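Side-chain contact in putative methyltransferase from antibiotic biosynthesis pathway (Anabaena variabilis ATCC 29413, PDB 3EGE), which probably acts as an S-adenosylmethionine-dependent methyltransferase, with a Rossmann-like domain of the kind that binds this cofactor: residues Ser185-Ala190 with Ala202-Gly207. Residues are numbered along the deposited sequence; the frame is centred on the assembly and turned at random.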
loop_
_atom_site.group_PDB
_atom_site.type_symbol
_atom_site.label_atom_id
_atom_site.label_comp_id
_atom_site.label_asym_id
_atom_site.label_seq_id
_atom_site.Cartn_x
_atom_site.Cartn_y
_atom_site.Cartn_z
ATOM N N SER A 185 -9.984 -5.523 5.624
ATOM C CA SER A 185 -9.697 -6.918 5.257
ATOM C C SER A 185 -8.210 -7.110 4.900
ATOM O O SER A 185 -7.669 -8.200 5.026
ATOM C CB SER A 185 -10.573 -7.332 4.063
ATOM O OG SER A 185 -10.272 -6.550 2.919
ATOM N N ASP A 186 -7.585 -6.025 4.450
ATOM C CA ASP A 186 -6.208 -5.989 3.992
ATOM C C ASP A 186 -5.323 -5.695 5.202
ATOM O O ASP A 186 -5.191 -4.540 5.629
ATOM C CB ASP A 186 -6.102 -4.908 2.898
ATOM C CG ASP A 186 -4.815 -4.969 2.103
ATOM O OD1 ASP A 186 -3.918 -5.791 2.352
ATOM O OD2 ASP A 186 -4.712 -4.144 1.192
ATOM N N LEU A 187 -4.692 -6.746 5.733
ATOM C CA LEU A 187 -3.913 -6.654 6.958
ATOM C C LEU A 187 -2.469 -6.275 6.715
ATOM O O LEU A 187 -1.548 -7.044 6.981
ATOM C CB LEU A 187 -4.045 -7.938 7.809
ATOM C CG LEU A 187 -5.480 -8.358 8.221
ATOM C CD1 LEU A 187 -5.451 -9.627 9.142
ATOM C CD2 LEU A 187 -6.246 -7.205 8.887
ATOM N N PHE A 188 -2.301 -5.056 6.200
ATOM C CA PHE A 188 -0.997 -4.425 6.101
ATOM C C PHE A 188 -0.614 -3.908 7.519
ATOM O O PHE A 188 -1.428 -3.936 8.453
ATOM C CB PHE A 188 -0.897 -3.362 4.998
ATOM C CG PHE A 188 -1.973 -2.334 5.002
ATOM C CD1 PHE A 188 -1.890 -1.220 5.830
ATOM C CD2 PHE A 188 -3.057 -2.443 4.117
ATOM C CE1 PHE A 188 -2.907 -0.217 5.807
ATOM C CE2 PHE A 188 -4.071 -1.455 4.078
ATOM C CZ PHE A 188 -3.990 -0.343 4.926
ATOM N N ALA A 189 0.635 -3.477 7.652
ATOM C CA ALA A 189 1.279 -3.141 8.937
ATOM C C ALA A 189 0.386 -2.550 10.064
ATOM O O ALA A 189 0.217 -3.209 11.105
ATOM C CB ALA A 189 2.533 -2.286 8.677
ATOM N N ALA A 190 -0.198 -1.365 9.841
ATOM C CA ALA A 190 -1.044 -0.697 10.857
ATOM C C ALA A 190 -2.566 -0.957 10.738
ATOM O O ALA A 190 -3.347 -0.330 11.457
ATOM C CB ALA A 190 -0.775 0.811 10.858
ATOM N N ALA A 202 0.822 -15.602 13.887
ATOM C CA ALA A 202 1.920 -15.838 12.934
ATOM C C ALA A 202 1.552 -15.534 11.479
ATOM O O ALA A 202 2.348 -14.950 10.759
ATOM C CB ALA A 202 2.421 -17.294 13.055
ATOM N N GLU A 203 0.340 -15.903 11.071
ATOM C CA GLU A 203 -0.137 -15.641 9.702
ATOM C C GLU A 203 -0.362 -14.176 9.404
ATOM O O GLU A 203 -0.189 -13.763 8.253
ATOM C CB GLU A 203 -1.393 -16.457 9.297
ATOM C CG GLU A 203 -2.684 -16.299 10.127
ATOM C CD GLU A 203 -2.737 -17.181 11.389
ATOM O OE1 GLU A 203 -1.688 -17.394 12.081
ATOM O OE2 GLU A 203 -3.861 -17.650 11.694
ATOM N N VAL A 204 -0.760 -13.401 10.414
ATOM C CA VAL A 204 -0.951 -11.958 10.229
ATOM C C VAL A 204 0.430 -11.334 10.028
ATOM O O VAL A 204 0.634 -10.552 9.090
ATOM C CB VAL A 204 -1.757 -11.311 11.388
ATOM C CG1 VAL A 204 -1.826 -9.778 11.244
ATOM C CG2 VAL A 204 -3.181 -11.927 11.446
ATOM N N ARG A 205 1.381 -11.721 10.881
ATOM C CA ARG A 205 2.779 -11.257 10.742
ATOM C C ARG A 205 3.445 -11.694 9.427
ATOM O O ARG A 205 4.235 -10.936 8.867
ATOM C CB ARG A 205 3.596 -11.646 11.964
ATOM C CG ARG A 205 3.193 -10.792 13.138
ATOM C CD ARG A 205 3.886 -11.126 14.456
ATOM N NE ARG A 205 3.351 -12.343 15.072
ATOM C CZ ARG A 205 3.954 -13.530 15.146
ATOM N NH1 ARG A 205 5.112 -13.773 14.557
ATOM N NH2 ARG A 205 3.330 -14.519 15.757
ATOM N N ALA A 206 3.085 -12.885 8.946
ATOM C CA ALA A 206 3.530 -13.435 7.647
ATOM C C ALA A 206 3.154 -12.544 6.452
ATOM O O ALA A 206 3.919 -12.462 5.480
ATOM C CB ALA A 206 2.958 -14.830 7.446
ATOM N N GLY A 207 2.000 -11.877 6.522
ATOM C CA GLY A 207 1.573 -10.944 5.487
ATOM C C GLY A 207 2.153 -9.544 5.580
ATOM O O GLY A 207 1.798 -8.692 4.767
HETATM O O HOH W 1 -1.212 -9.599 7.179
#
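L187, on loop 185-190, meets V204, on the short helix 202-206, both in the long connection between strands 172-181 and 247-248 of this Rossmann-like methyltransferase fold. The backbone folds into an inverse gamma turn at L187, with a weak hydrogen bond from F188 N to D186 O.

The apolar part is small. One branch of the leucine does the touching: CD1 of L187 stands 4.0 Å from CG2 of V204 and 4.2 Å from CG1 of V204, so a single methyl faces both prongs of the valine. With chi1 of V204 at 174°, CG1 is anti to the backbone N and CG2 is anti to the carbonyl carbon, which leaves both methyls on the side that L187 reaches. R195, from the connecting loop, also packs against the leucine.

The polar part runs through water. No direct hydrogen bond joins the two backbones; instead one water donates to L187 O at 2.6 Å and to V204 O at 2.8 Å, using both its protons to tie two carbonyls that could not bond to each other. Beside this bridge lies G207, whose carbonyl oxygen stands 4.3 Å from L187 O without bonding to it.

R16 forms a salt bridge through NE with D186 OD1 and a hydrogen bond through NH1 with G207 O, thereby spanning the two segments, and T15 shares backbone hydrogen bonding with L187. On the loop side Y48 OH hydrogen-bonds D186 OD2, the same carboxylate oxygen that lies in plane at the edge of the F188 ring.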